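Local structure of sortase family protein (4D7W) at residues S104-L109 against K166-L171; K21-R26 against S53-D58; I71-P76 against S117-S122. The protein probably catalyses, as a class C sortase, the cysteine-dependent transpeptidation that joins pilin subunits during type 2B pilus assembly in group B Streptococcus. All coordinates share one frame; numbering follows the deposited sequence.

Contact 1: S104-L109 against K166-L171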
ATOM      1  N   SER A 104     -15.306  -3.327   0.766  1.00 32.03           N
ATOM      2  CA  SER A 104     -15.080  -3.322   2.208  1.00 29.45           C
ATOM      3  C   SER A 104     -13.603  -3.572   2.547  1.00 32.39           C
ATOM      4  O   SER A 104     -13.290  -4.467   3.339  1.00 31.51           O
ATOM      5  CB  SER A 104     -15.955  -4.390   2.876  1.00 32.22           C
ATOM      6  OG  SER A 104     -17.333  -4.116   2.699  1.00 39.41           O
ATOM      7  N   THR A 105     -12.702  -2.804   1.934  1.00 31.74           N
ATOM      8  CA  THR A 105     -11.267  -2.965   2.189  1.00 26.18           C
ATOM      9  C   THR A 105     -10.635  -1.614   2.468  1.00 31.79           C
ATOM     10  O   THR A 105     -11.163  -0.580   2.082  1.00 31.91           O
ATOM     11  CB  THR A 105     -10.535  -3.643   1.008  1.00 26.71           C
ATOM     12  OG1 THR A 105     -10.685  -2.854  -0.180  1.00 32.06           O
ATOM     13  CG2 THR A 105     -11.091  -5.058   0.758  1.00 23.43           C
ATOM     14  N   HIS A 106      -9.514  -1.620   3.173  1.00 28.06           N
ATOM     15  CA  HIS A 106      -8.768  -0.391   3.394  1.00 23.11           C
ATOM     16  C   HIS A 106      -7.315  -0.789   3.531  1.00 25.75           C
ATOM     17  O   HIS A 106      -6.923  -1.423   4.502  1.00 28.15           O
ATOM     18  CB  HIS A 106      -9.262   0.369   4.633  1.00 24.49           C
ATOM     19  CG  HIS A 106      -8.667   1.745   4.771  1.00 25.90           C
ATOM     20  ND1 HIS A 106      -9.100   2.657   5.710  1.00 28.91           N
ATOM     21  CD2 HIS A 106      -7.670   2.357   4.085  1.00 29.02           C
ATOM     22  CE1 HIS A 106      -8.390   3.770   5.603  1.00 33.67           C
ATOM     23  NE2 HIS A 106      -7.509   3.610   4.631  1.00 31.47           N
ATOM     24  N   SER A 107      -6.550  -0.473   2.496  1.00 25.07           N
ATOM     25  CA  SER A 107      -5.132  -0.759   2.448  1.00 25.23           C
ATOM     26  C   SER A 107      -4.358   0.476   2.910  1.00 25.98           C
ATOM     27  O   SER A 107      -4.689   1.599   2.522  1.00 27.04           O
ATOM     28  CB  SER A 107      -4.727  -1.141   1.021  1.00 24.79           C
ATOM     29  OG  SER A 107      -3.405  -1.647   0.992  1.00 34.11           O
ATOM     30  N   ILE A 108      -3.324   0.274   3.718  1.00 26.18           N
ATOM     31  CA  ILE A 108      -2.518   1.385   4.220  1.00 25.35           C
ATOM     32  C   ILE A 108      -1.049   1.203   3.849  1.00 30.23           C
ATOM     33  O   ILE A 108      -0.453   0.168   4.158  1.00 28.06           O
ATOM     34  CB  ILE A 108      -2.636   1.520   5.733  1.00 27.82           C
ATOM     35  CG1 ILE A 108      -4.087   1.778   6.129  1.00 30.37           C
ATOM     36  CG2 ILE A 108      -1.755   2.683   6.251  1.00 31.38           C
ATOM     37  CD1 ILE A 108      -4.355   1.633   7.623  1.00 29.13           C
ATOM     38  N   LEU A 109      -0.489   2.215   3.189  1.00 25.88           N
ATOM     39  CA  LEU A 109       0.880   2.209   2.702  1.00 22.79           C
ATOM     40  C   LEU A 109       1.673   3.313   3.397  1.00 31.99           C
ATOM     41  O   LEU A 109       1.223   4.456   3.458  1.00 33.41           O
ATOM     42  CB  LEU A 109       0.907   2.424   1.200  1.00 27.36           C
ATOM     43  CG  LEU A 109       0.069   1.451   0.377  1.00 27.26           C
ATOM     44  CD1 LEU A 109       0.299   1.704  -1.101  1.00 30.47           C
ATOM     45  CD2 LEU A 109       0.415   0.025   0.768  1.00 31.26           C
ATOM     46  N   LYS A 166     -16.929   0.297   1.049  1.00 36.53           N
ATOM     47  CA  LYS A 166     -15.920   1.221   0.519  1.00 35.70           C
ATOM     48  C   LYS A 166     -14.613   0.493   0.188  1.00 30.05           C
ATOM     49  O   LYS A 166     -14.279  -0.506   0.816  1.00 35.82           O
ATOM     50  CB  LYS A 166     -15.628   2.349   1.518  1.00 36.93           C
ATOM     51  CG  LYS A 166     -16.804   3.305   1.743  1.00 42.00           C
ATOM     52  CD  LYS A 166     -17.007   4.215   0.536  1.00 42.42           C
ATOM     53  CE  LYS A 166     -18.212   5.118   0.711  1.00 49.25           C
ATOM     54  NZ  LYS A 166     -18.470   5.845  -0.562  1.00 53.33           N
ATOM     55  N   ASP A 167     -13.894   1.013  -0.806  1.00 34.67           N
ATOM     56  CA  ASP A 167     -12.584   0.509  -1.227  1.00 39.12           C
ATOM     57  C   ASP A 167     -11.577   1.667  -1.107  1.00 36.65           C
ATOM     58  O   ASP A 167     -11.487   2.508  -2.009  1.00 30.84           O
ATOM     59  CB  ASP A 167     -12.663  -0.032  -2.670  1.00 33.36           C
ATOM     60  CG  ASP A 167     -11.345  -0.609  -3.175  1.00 34.98           C
ATOM     61  OD1 ASP A 167     -10.266  -0.346  -2.583  1.00 35.41           O
ATOM     62  OD2 ASP A 167     -11.396  -1.329  -4.197  1.00 30.52           O
ATOM     63  N   TYR A 168     -10.851   1.694   0.012  1.00 30.38           N
ATOM     64  CA  TYR A 168      -9.949   2.791   0.387  1.00 34.38           C
ATOM     65  C   TYR A 168      -8.483   2.387   0.366  1.00 32.03           C
ATOM     66  O   TYR A 168      -8.147   1.256   0.698  1.00 29.35           O
ATOM     67  CB  TYR A 168     -10.261   3.298   1.800  1.00 31.10           C
ATOM     68  CG  TYR A 168     -11.524   4.130   1.937  1.00 36.05           C
ATOM     69  CD1 TYR A 168     -11.859   5.090   0.985  1.00 37.88           C
ATOM     70  CD2 TYR A 168     -12.365   3.970   3.030  1.00 34.40           C
ATOM     71  CE1 TYR A 168     -13.006   5.866   1.114  1.00 39.25           C
ATOM     72  CE2 TYR A 168     -13.518   4.736   3.162  1.00 39.87           C
ATOM     73  CZ  TYR A 168     -13.825   5.682   2.205  1.00 42.13           C
ATOM     74  OH  TYR A 168     -14.956   6.439   2.346  1.00 46.93           O
ATOM     75  N   GLN A 169      -7.613   3.335   0.025  1.00 30.01           N
ATOM     76  CA  GLN A 169      -6.187   3.165   0.254  1.00 29.57           C
ATOM     77  C   GLN A 169      -5.640   4.476   0.818  1.00 30.10           C
ATOM     78  O   GLN A 169      -5.887   5.539   0.257  1.00 30.56           O
ATOM     79  CB  GLN A 169      -5.470   2.773  -1.038  1.00 29.07           C
ATOM     80  CG  GLN A 169      -3.997   2.414  -0.891  1.00 32.33           C
ATOM     81  CD  GLN A 169      -3.453   1.757  -2.146  1.00 34.55           C
ATOM     82  OE1 GLN A 169      -2.789   2.405  -2.952  1.00 31.88           O
ATOM     83  NE2 GLN A 169      -3.750   0.468  -2.326  1.00 31.71           N
ATOM     84  N   THR A 170      -4.927   4.396   1.935  1.00 30.09           N
ATOM     85  CA  THR A 170      -4.359   5.594   2.565  1.00 30.65           C
ATOM     86  C   THR A 170      -2.845   5.557   2.484  1.00 30.34           C
ATOM     87  O   THR A 170      -2.229   4.516   2.728  1.00 29.83           O
ATOM     88  CB  THR A 170      -4.796   5.714   4.036  1.00 31.15           C
ATOM     89  OG1 THR A 170      -6.205   5.910   4.086  1.00 33.38           O
ATOM     90  CG2 THR A 170      -4.111   6.905   4.747  1.00 31.77           C
ATOM     91  N   LEU A 171      -2.251   6.693   2.118  1.00 30.69           N
ATOM     92  CA  LEU A 171      -0.812   6.841   2.117  1.00 32.23           C
ATOM     93  C   LEU A 171      -0.434   7.663   3.355  1.00 35.35           C
ATOM     94  O   LEU A 171      -1.006   8.723   3.601  1.00 31.85           O
ATOM     95  CB  LEU A 171      -0.326   7.505   0.819  1.00 30.55           C
ATOM     96  CG  LEU A 171      -0.860   6.922  -0.499  1.00 36.06           C
ATOM     97  CD1 LEU A 171      -0.283   7.687  -1.671  1.00 35.04           C
ATOM     98  CD2 LEU A 171      -0.591   5.383  -0.632  1.00 29.38           C
TER
HETATM   99  O   HOH W   1      -8.369  -1.391  -0.053  1.00 28.54           O
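H106 and T170 meet through a side-chain hydrogen bond, H106 NE2 to T170 OG1 at 2.7 Å, with the hydroxyl at the edge of the imidazole and near its plane. With CG anti to the backbone N (chi1 -171°), the ring starts out beside its own carbonyl, and its other nitrogen, ND1, bonds to Q161 O, so both nitrogens hold its rotation. Aromatic contact supplements this grip. Y168 CB lies over one imidazole face, 3.8 Å from the H106 ring centroid in a CH-pi contact, while the phenol ring turns its edge to that imidazole in a T-shaped pair with planes at 65°; R187 adds a cation-pi contact to Y168.

Backbone bonds follow the parallel pattern. T105 N donates to K166 O and T105 O accepts from Y168 N; S107 N then donates to Y168 O, and S107 O receives T170 N at 2.9 Å. L109 N closes the series on T170 O. On the face bearing T105 and S107, a water donates to T105 OG1 at 2.7 Å and to Y168 O at 2.8 Å, tying side chain to neighbouring strand; T105 OG1 is also hydrogen-bonded to G102 O. L109 and L171 add an apolar contact, side by side, with L109 CB 3.8 Å from L171 CD2. Such a buried parallel pair, between strands 105-115 and 167-175, belongs to the core of the sortase beta-barrel.

Contact 2: K21-R26 against S53-D58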
ATOM      1  N   LYS A  21      -3.813 -15.999 -11.801  1.00 41.43           N
ATOM      2  CA  LYS A  21      -5.119 -16.341 -11.244  1.00 43.38           C
ATOM      3  C   LYS A  21      -5.038 -16.899  -9.831  1.00 37.62           C
ATOM      4  O   LYS A  21      -5.832 -16.528  -8.969  1.00 36.31           O
ATOM      5  CB  LYS A  21      -5.847 -17.352 -12.141  1.00 48.29           C
ATOM      6  CG  LYS A  21      -6.614 -16.733 -13.298  1.00 57.19           C
ATOM      7  CD  LYS A  21      -7.383 -17.798 -14.089  1.00 64.09           C
ATOM      8  CE  LYS A  21      -7.840 -17.257 -15.442  1.00 69.95           C
ATOM      9  NZ  LYS A  21      -8.642 -18.250 -16.220  1.00 74.51           N
ATOM     10  N   LYS A  22      -4.104 -17.815  -9.602  1.00 39.83           N
ATOM     11  CA  LYS A  22      -3.927 -18.395  -8.276  1.00 37.67           C
ATOM     12  C   LYS A  22      -3.602 -17.297  -7.261  1.00 34.07           C
ATOM     13  O   LYS A  22      -4.250 -17.175  -6.223  1.00 33.08           O
ATOM     14  CB  LYS A  22      -2.828 -19.454  -8.296  1.00 41.52           C
ATOM     15  CG  LYS A  22      -2.532 -20.080  -6.940  1.00 50.37           C
ATOM     16  CD  LYS A  22      -1.744 -21.382  -7.099  1.00 62.29           C
ATOM     17  CE  LYS A  22      -0.972 -21.760  -5.837  1.00 69.80           C
ATOM     18  NZ  LYS A  22       0.335 -21.032  -5.722  1.00 74.28           N
ATOM     19  N   ILE A  23      -2.602 -16.488  -7.572  1.00 33.75           N
ATOM     20  CA  ILE A  23      -2.169 -15.451  -6.640  1.00 32.65           C
ATOM     21  C   ILE A  23      -3.233 -14.365  -6.424  1.00 33.34           C
ATOM     22  O   ILE A  23      -3.513 -13.966  -5.281  1.00 30.52           O
ATOM     23  CB  ILE A  23      -0.836 -14.812  -7.119  1.00 34.30           C
ATOM     24  CG1 ILE A  23       0.258 -15.887  -7.161  1.00 35.18           C
ATOM     25  CG2 ILE A  23      -0.434 -13.681  -6.179  1.00 27.54           C
ATOM     26  CD1 ILE A  23       1.536 -15.490  -7.886  1.00 36.43           C
ATOM     27  N   ILE A  24      -3.847 -13.893  -7.502  1.00 36.52           N
ATOM     28  CA  ILE A  24      -4.879 -12.875  -7.355  1.00 33.43           C
ATOM     29  C   ILE A  24      -6.071 -13.406  -6.571  1.00 30.00           C
ATOM     30  O   ILE A  24      -6.564 -12.736  -5.657  1.00 32.46           O
ATOM     31  CB  ILE A  24      -5.360 -12.338  -8.726  1.00 42.26           C
ATOM     32  CG1 ILE A  24      -4.309 -11.427  -9.339  1.00 42.51           C
ATOM     33  CG2 ILE A  24      -6.654 -11.550  -8.578  1.00 43.90           C
ATOM     34  CD1 ILE A  24      -3.884 -10.270  -8.429  1.00 45.99           C
ATOM     35  N   ASN A  25      -6.541 -14.609  -6.922  1.00 31.20           N
ATOM     36  CA  ASN A  25      -7.679 -15.217  -6.224  1.00 34.88           C
ATOM     37  C   ASN A  25      -7.437 -15.391  -4.724  1.00 37.93           C
ATOM     38  O   ASN A  25      -8.299 -15.073  -3.907  1.00 30.93           O
ATOM     39  CB  ASN A  25      -8.034 -16.574  -6.853  1.00 33.35           C
ATOM     40  CG  ASN A  25      -8.847 -16.429  -8.117  1.00 41.07           C
ATOM     41  OD1 ASN A  25      -9.161 -15.317  -8.532  1.00 39.96           O
ATOM     42  ND2 ASN A  25      -9.187 -17.560  -8.750  1.00 42.18           N
ATOM     43  N   ARG A  26      -6.258 -15.883  -4.359  1.00 30.20           N
ATOM     44  CA  ARG A  26      -5.886 -15.976  -2.945  1.00 29.23           C
ATOM     45  C   ARG A  26      -5.891 -14.611  -2.250  1.00 28.08           C
ATOM     46  O   ARG A  26      -6.271 -14.492  -1.084  1.00 28.20           O
ATOM     47  CB  ARG A  26      -4.504 -16.616  -2.800  1.00 30.91           C
ATOM     48  CG  ARG A  26      -4.463 -18.116  -3.120  1.00 34.46           C
ATOM     49  CD  ARG A  26      -3.136 -18.727  -2.647  1.00 38.73           C
ATOM     50  NE  ARG A  26      -3.092 -18.845  -1.186  1.00 41.79           N
ATOM     51  CZ  ARG A  26      -2.203 -18.235  -0.395  1.00 50.25           C
ATOM     52  NH1 ARG A  26      -1.259 -17.455  -0.912  1.00 44.87           N
ATOM     53  NH2 ARG A  26      -2.256 -18.414   0.925  1.00 54.57           N
ATOM     54  N   SER A  53       2.608 -14.845   2.600  1.00 33.73           N
ATOM     55  CA  SER A  53       2.433 -15.658   1.402  1.00 32.02           C
ATOM     56  C   SER A  53       1.555 -14.973   0.364  1.00 34.98           C
ATOM     57  O   SER A  53       1.412 -15.482  -0.749  1.00 37.66           O
ATOM     58  CB  SER A  53       1.808 -17.007   1.758  1.00 34.07           C
ATOM     59  OG  SER A  53       0.430 -16.842   2.080  1.00 40.56           O
ATOM     60  N   GLN A  54       0.909 -13.861   0.728  1.00 29.47           N
ATOM     61  CA  GLN A  54      -0.010 -13.232  -0.218  1.00 23.78           C
ATOM     62  C   GLN A  54       0.770 -12.325  -1.155  1.00 26.41           C
ATOM     63  O   GLN A  54       1.683 -11.640  -0.720  1.00 27.83           O
ATOM     64  CB  GLN A  54      -1.114 -12.440   0.513  1.00 26.33           C
ATOM     65  CG  GLN A  54      -2.005 -13.308   1.398  1.00 27.92           C
ATOM     66  CD  GLN A  54      -2.907 -14.241   0.586  1.00 28.09           C
ATOM     67  OE1 GLN A  54      -3.136 -14.009  -0.597  1.00 33.47           O
ATOM     68  NE2 GLN A  54      -3.414 -15.292   1.221  1.00 30.67           N
ATOM     69  N   LEU A  55       0.407 -12.332  -2.437  1.00 24.81           N
ATOM     70  CA  LEU A  55       1.010 -11.463  -3.455  1.00 27.68           C
ATOM     71  C   LEU A  55       2.532 -11.620  -3.509  1.00 37.55           C
ATOM     72  O   LEU A  55       3.257 -10.660  -3.750  1.00 44.12           O
ATOM     73  CB  LEU A  55       0.636  -9.992  -3.193  1.00 24.94           C
ATOM     74  CG  LEU A  55      -0.871  -9.736  -3.275  1.00 28.65           C
ATOM     75  CD1 LEU A  55      -1.175  -8.256  -3.039  1.00 30.67           C
ATOM     76  CD2 LEU A  55      -1.371 -10.181  -4.623  1.00 25.28           C
ATOM     77  N   ALA A  56       3.013 -12.830  -3.259  1.00 31.46           N
ATOM     78  CA  ALA A  56       4.445 -13.075  -3.202  1.00 29.58           C
ATOM     79  C   ALA A  56       4.864 -13.901  -4.399  1.00 37.18           C
ATOM     80  O   ALA A  56       4.306 -14.976  -4.621  1.00 35.53           O
ATOM     81  CB  ALA A  56       4.820 -13.792  -1.890  1.00 24.78           C
ATOM     82  N   ILE A  57       5.821 -13.407  -5.187  1.00 35.00           N
ATOM     83  CA  ILE A  57       6.323 -14.194  -6.320  1.00 33.16           C
ATOM     84  C   ILE A  57       7.798 -14.559  -6.170  1.00 37.10           C
ATOM     85  O   ILE A  57       8.389 -15.147  -7.080  1.00 40.36           O
ATOM     86  CB  ILE A  57       6.155 -13.462  -7.650  1.00 33.58           C
ATOM     87  CG1 ILE A  57       7.114 -12.274  -7.720  1.00 32.80           C
ATOM     88  CG2 ILE A  57       4.697 -13.031  -7.854  1.00 33.56           C
ATOM     89  CD1 ILE A  57       6.977 -11.487  -9.014  1.00 33.88           C
ATOM     90  N   ASP A  58       8.388 -14.199  -5.031  1.00 35.00           N
ATOM     91  CA  ASP A  58       9.766 -14.563  -4.708  1.00 33.88           C
ATOM     92  C   ASP A  58       9.953 -14.325  -3.225  1.00 34.68           C
ATOM     93  O   ASP A  58       8.994 -14.044  -2.533  1.00 38.75           O
ATOM     94  CB  ASP A  58      10.787 -13.767  -5.545  1.00 39.57           C
ATOM     95  CG  ASP A  58      10.622 -12.243  -5.419  1.00 49.26           C
ATOM     96  OD1 ASP A  58      10.264 -11.737  -4.333  1.00 48.69           O
ATOM     97  OD2 ASP A  58      10.861 -11.543  -6.427  1.00 56.06           O
TER
HETATM   98  O   HOH W   2      -1.952 -13.970  -2.987  1.00 33.15           O
HETATM   99  O   HOH W   3      -0.532 -16.635  -3.248  1.00 34.06           O
HETATM  100  O   HOH W   4      -5.957 -16.553   0.769  1.00 34.92           O
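Between I23 and the Q54-L55 peptide sits a water whose oxygen is held by three polar atoms. It donates to I23 O on the helix at 2.8 Å and to Q54 OE1 at 2.7 Å, and accepts from L55 N at 2.9 Å, so a helix carbonyl, a side-chain amide and a loop N-H are satisfied through one molecule. A second water repeats the device nearby, donating to R26 O and accepting from Q54 NE2. The Q54 chain, bent at chi2 (-70°), brings its CD back toward the helix.

Here helix 17-31 packs against the loop joining helix 45-52 to strand 62-68, part of the helical N-terminal extension that precedes the barrel in class C sortases. Over one face of the R26 guanidinium lies Q54 NE2, the amide and guanidinium planes being only 21° apart. The 3.3 Å between R26 NH2 and Q54 NE2 is a meeting of two donors, not a bond; D50 OD1 accepts from Q54 NE2 and forms a long, weak ion pair with R26 NH2. At the guanidinium edge S53 OG takes weak bonds from R26 NH1 and NH2, and also bonds to D50 O, while R26 NH1 donates to another water at 2.6 Å.

The apolar half rests on I23. Its CG2 reaches L55 CA at 3.8 Å and also touches L55 CD2, whereas its CD1 meets I57 CG2 at 4.0 Å, the two isoleucine side chains crossing at about a right angle. Beyond I57, helix 3-13 contributes Y8 and V12.

Contact 3: I71-P76 against S117-S122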
ATOM      1  N   ILE A  71       4.024  13.808  -8.219  1.00 49.66           N
ATOM      2  CA  ILE A  71       5.240  14.105  -7.470  1.00 48.91           C
ATOM      3  C   ILE A  71       6.407  13.217  -7.893  1.00 49.70           C
ATOM      4  O   ILE A  71       7.407  13.123  -7.181  1.00 52.58           O
ATOM      5  CB  ILE A  71       5.018  13.956  -5.950  1.00 48.50           C
ATOM      6  CG1 ILE A  71       4.639  12.507  -5.604  1.00 44.93           C
ATOM      7  CG2 ILE A  71       3.953  14.926  -5.469  1.00 44.65           C
ATOM      8  CD1 ILE A  71       4.261  12.294  -4.151  1.00 40.80           C
ATOM      9  N   ASN A  72       6.270  12.573  -9.050  1.00 46.84           N
ATOM     10  CA  ASN A  72       7.355  11.807  -9.670  1.00 47.27           C
ATOM     11  C   ASN A  72       7.920  10.692  -8.795  1.00 45.27           C
ATOM     12  O   ASN A  72       9.145  10.512  -8.676  1.00 45.63           O
ATOM     13  CB  ASN A  72       8.485  12.751 -10.080  1.00 54.05           C
ATOM     14  CG  ASN A  72       7.992  13.905 -10.935  1.00 66.51           C
ATOM     15  OD1 ASN A  72       7.866  15.039 -10.461  1.00 72.18           O
ATOM     16  ND2 ASN A  72       7.699  13.620 -12.201  1.00 69.69           N
ATOM     17  N   ILE A  73       7.011   9.943  -8.191  1.00 44.55           N
ATOM     18  CA  ILE A  73       7.375   8.805  -7.380  1.00 42.51           C
ATOM     19  C   ILE A  73       6.983   7.516  -8.084  1.00 40.81           C
ATOM     20  O   ILE A  73       5.850   7.359  -8.558  1.00 38.65           O
ATOM     21  CB  ILE A  73       6.693   8.857  -5.993  1.00 46.14           C
ATOM     22  CG1 ILE A  73       7.225  10.029  -5.164  1.00 50.56           C
ATOM     23  CG2 ILE A  73       6.869   7.530  -5.261  1.00 45.71           C
ATOM     24  CD1 ILE A  73       8.724   9.960  -4.848  1.00 52.61           C
ATOM     25  N   LYS A  74       7.931   6.594  -8.152  1.00 39.04           N
ATOM     26  CA  LYS A  74       7.652   5.231  -8.564  1.00 39.92           C
ATOM     27  C   LYS A  74       8.533   4.357  -7.686  1.00 39.11           C
ATOM     28  O   LYS A  74       9.757   4.379  -7.821  1.00 43.81           O
ATOM     29  CB  LYS A  74       7.941   5.017 -10.051  1.00 40.91           C
ATOM     30  CG  LYS A  74       7.447   3.670 -10.559  1.00 50.35           C
ATOM     31  CD  LYS A  74       7.658   3.494 -12.063  1.00 60.25           C
ATOM     32  CE  LYS A  74       8.958   2.742 -12.376  1.00 65.73           C
ATOM     33  NZ  LYS A  74       8.945   2.072 -13.720  1.00 65.55           N
ATOM     34  N   LEU A  75       7.916   3.637  -6.753  1.00 38.22           N
ATOM     35  CA  LEU A  75       8.659   2.863  -5.756  1.00 36.49           C
ATOM     36  C   LEU A  75       8.062   1.488  -5.562  1.00 32.25           C
ATOM     37  O   LEU A  75       6.842   1.309  -5.697  1.00 35.45           O
ATOM     38  CB  LEU A  75       8.684   3.583  -4.406  1.00 38.96           C
ATOM     39  CG  LEU A  75       9.488   4.869  -4.255  1.00 34.44           C
ATOM     40  CD1 LEU A  75       9.094   5.565  -2.962  1.00 39.69           C
ATOM     41  CD2 LEU A  75      10.965   4.564  -4.256  1.00 34.78           C
ATOM     42  N   PRO A  76       8.918   0.513  -5.230  1.00 30.37           N
ATOM     43  CA  PRO A  76       8.457  -0.847  -4.914  1.00 30.42           C
ATOM     44  C   PRO A  76       7.741  -0.906  -3.568  1.00 32.32           C
ATOM     45  O   PRO A  76       8.144  -0.210  -2.631  1.00 37.94           O
ATOM     46  CB  PRO A  76       9.760  -1.666  -4.893  1.00 31.82           C
ATOM     47  CG  PRO A  76      10.846  -0.657  -4.585  1.00 35.67           C
ATOM     48  CD  PRO A  76      10.391   0.633  -5.226  1.00 34.34           C
ATOM     49  N   SER A 117      19.230  10.478   1.312  1.00 90.03           N
ATOM     50  CA  SER A 117      19.436  10.344  -0.128  1.00 93.11           C
ATOM     51  C   SER A 117      18.303   9.573  -0.793  1.00 89.49           C
ATOM     52  O   SER A 117      18.535   8.677  -1.608  1.00 87.38           O
ATOM     53  CB  SER A 117      20.776   9.668  -0.422  1.00 99.01           C
ATOM     54  OG  SER A 117      20.793   8.330   0.040  1.00101.93           O
ATOM     55  N   SER A 118      17.076   9.939  -0.441  1.00 86.74           N
ATOM     56  CA  SER A 118      15.889   9.322  -1.015  1.00 81.16           C
ATOM     57  C   SER A 118      14.641  10.114  -0.615  1.00 71.21           C
ATOM     58  O   SER A 118      14.400  10.346   0.572  1.00 69.33           O
ATOM     59  CB  SER A 118      15.774   7.861  -0.571  1.00 82.45           C
ATOM     60  OG  SER A 118      15.842   7.747   0.837  1.00 84.16           O
ATOM     61  N   ARG A 119      13.858  10.533  -1.607  1.00 62.76           N
ATOM     62  CA  ARG A 119      12.674  11.341  -1.348  1.00 58.08           C
ATOM     63  C   ARG A 119      11.613  10.549  -0.588  1.00 52.05           C
ATOM     64  O   ARG A 119      11.075  11.029   0.407  1.00 52.45           O
ATOM     65  CB  ARG A 119      12.094  11.886  -2.660  1.00 64.11           C
ATOM     66  CG  ARG A 119      12.919  13.011  -3.289  1.00 72.21           C
ATOM     67  CD  ARG A 119      12.385  13.453  -4.659  1.00 77.83           C
ATOM     68  NE  ARG A 119      12.580  12.442  -5.702  1.00 82.48           N
ATOM     69  CZ  ARG A 119      11.590  11.847  -6.367  1.00 84.18           C
ATOM     70  NH1 ARG A 119      10.330  12.167  -6.105  1.00 86.01           N
ATOM     71  NH2 ARG A 119      11.856  10.940  -7.300  1.00 82.65           N
ATOM     72  N   LEU A 120      11.328   9.337  -1.054  1.00 49.76           N
ATOM     73  CA  LEU A 120      10.242   8.521  -0.504  1.00 47.25           C
ATOM     74  C   LEU A 120       8.910   9.293  -0.565  1.00 46.14           C
ATOM     75  O   LEU A 120       8.490   9.720  -1.640  1.00 44.25           O
ATOM     76  CB  LEU A 120      10.581   8.085   0.924  1.00 44.49           C
ATOM     77  CG  LEU A 120      11.888   7.284   1.006  1.00 48.13           C
ATOM     78  CD1 LEU A 120      12.441   7.194   2.424  1.00 49.40           C
ATOM     79  CD2 LEU A 120      11.694   5.894   0.416  1.00 48.47           C
ATOM     80  N   PHE A 121       8.252   9.481   0.575  1.00 42.01           N
ATOM     81  CA  PHE A 121       7.006  10.251   0.600  1.00 41.71           C
ATOM     82  C   PHE A 121       7.217  11.721   1.031  1.00 49.62           C
ATOM     83  O   PHE A 121       6.305  12.346   1.576  1.00 42.66           O
ATOM     84  CB  PHE A 121       5.994   9.584   1.531  1.00 39.80           C
ATOM     85  CG  PHE A 121       5.198   8.455   0.881  1.00 38.44           C
ATOM     86  CD1 PHE A 121       5.317   8.186  -0.477  1.00 38.98           C
ATOM     87  CD2 PHE A 121       4.329   7.680   1.641  1.00 36.66           C
ATOM     88  CE1 PHE A 121       4.583   7.151  -1.070  1.00 37.74           C
ATOM     89  CE2 PHE A 121       3.584   6.654   1.053  1.00 35.44           C
ATOM     90  CZ  PHE A 121       3.723   6.391  -0.300  1.00 35.98           C
ATOM     91  N   SER A 122       8.409  12.260   0.778  1.00 44.70           N
ATOM     92  CA  SER A 122       8.718  13.667   1.087  1.00 46.17           C
ATOM     93  C   SER A 122       7.659  14.645   0.600  1.00 48.16           C
ATOM     94  O   SER A 122       7.268  15.563   1.319  1.00 47.55           O
ATOM     95  CB  SER A 122      10.063  14.079   0.479  1.00 48.03           C
ATOM     96  OG  SER A 122      11.135  13.661   1.293  1.00 48.11           O
TER
HETATM   97  O   HOH W   5       8.674  13.653  -4.779  1.00 50.60           O
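R119 reaches across to the backbone of N72 and grips a single oxygen with both terminal nitrogens: NH2 donates to N72 O at 3.1 Å and NH1 to N72 O at 3.3 Å. The acceptor lies 10° out of the guanidinium plane, and both nitrogens come from the same face of the carbonyl, NH1 well above its plane. The R119 chain is extended at chi2, and a bend at chi3 (-70°) places NE. A water accepts from R119 NH1 at 2.6 Å and donates to I71 O, joining a second carbonyl to the same guanidinium.

Within 117-122, polar bonds close the turn from R119 to S122. R119 O accepts from S122 N at 3.0 Å, in a type II' turn, and from S122 OG at 2.8 Å, the hydroxyl lying on a lone pair in the carbonyl plane.

I73 and L75 provide the aliphatic side of the contact. I73 slides past R119 in the opposite direction, its CD1 entering beside R119 NH1 and L120 O in an approach so close as to be doubtful. Further along the strand, L75 CD1 rests 4.0 Å from L120 CA and near L120 CD2, an apolar pair. The short segments 73-76 and 118-120 stand at 90° and approach to 8.6 Å between axes, with no backbone-to-backbone bond joining them. N72, in a left-handed backbone conformation, and I73 both face I68, the pattern of a G1 beta bulge in the antiparallel pair 62-68 and 73-79 of the sortase barrel.

Overall arrangement
Contact 1 lies in the barrel core, and the other two relate to it differently. Contact 3, on the opposite side of the chain's centre, still touches it although the centres of the two contacts are about 20 Å apart: F121 CE2 lies 4.0 Å from L171 CB, and strand 118-120 follows strand 105-115 in chain and sheet. Contact 2 closes earlier in the chain; its centre and that of contact 1 are about 19 Å apart, their nearest atoms about 8 Å, and from contact 3 the nearest atoms are about 10 Å. A bond from Q54 O to H79 NE2 nevertheless ties its loop to strand 73-79 of contact 3. In sortases the paired strands of contact 1 lead toward the catalytic histidine and cysteine.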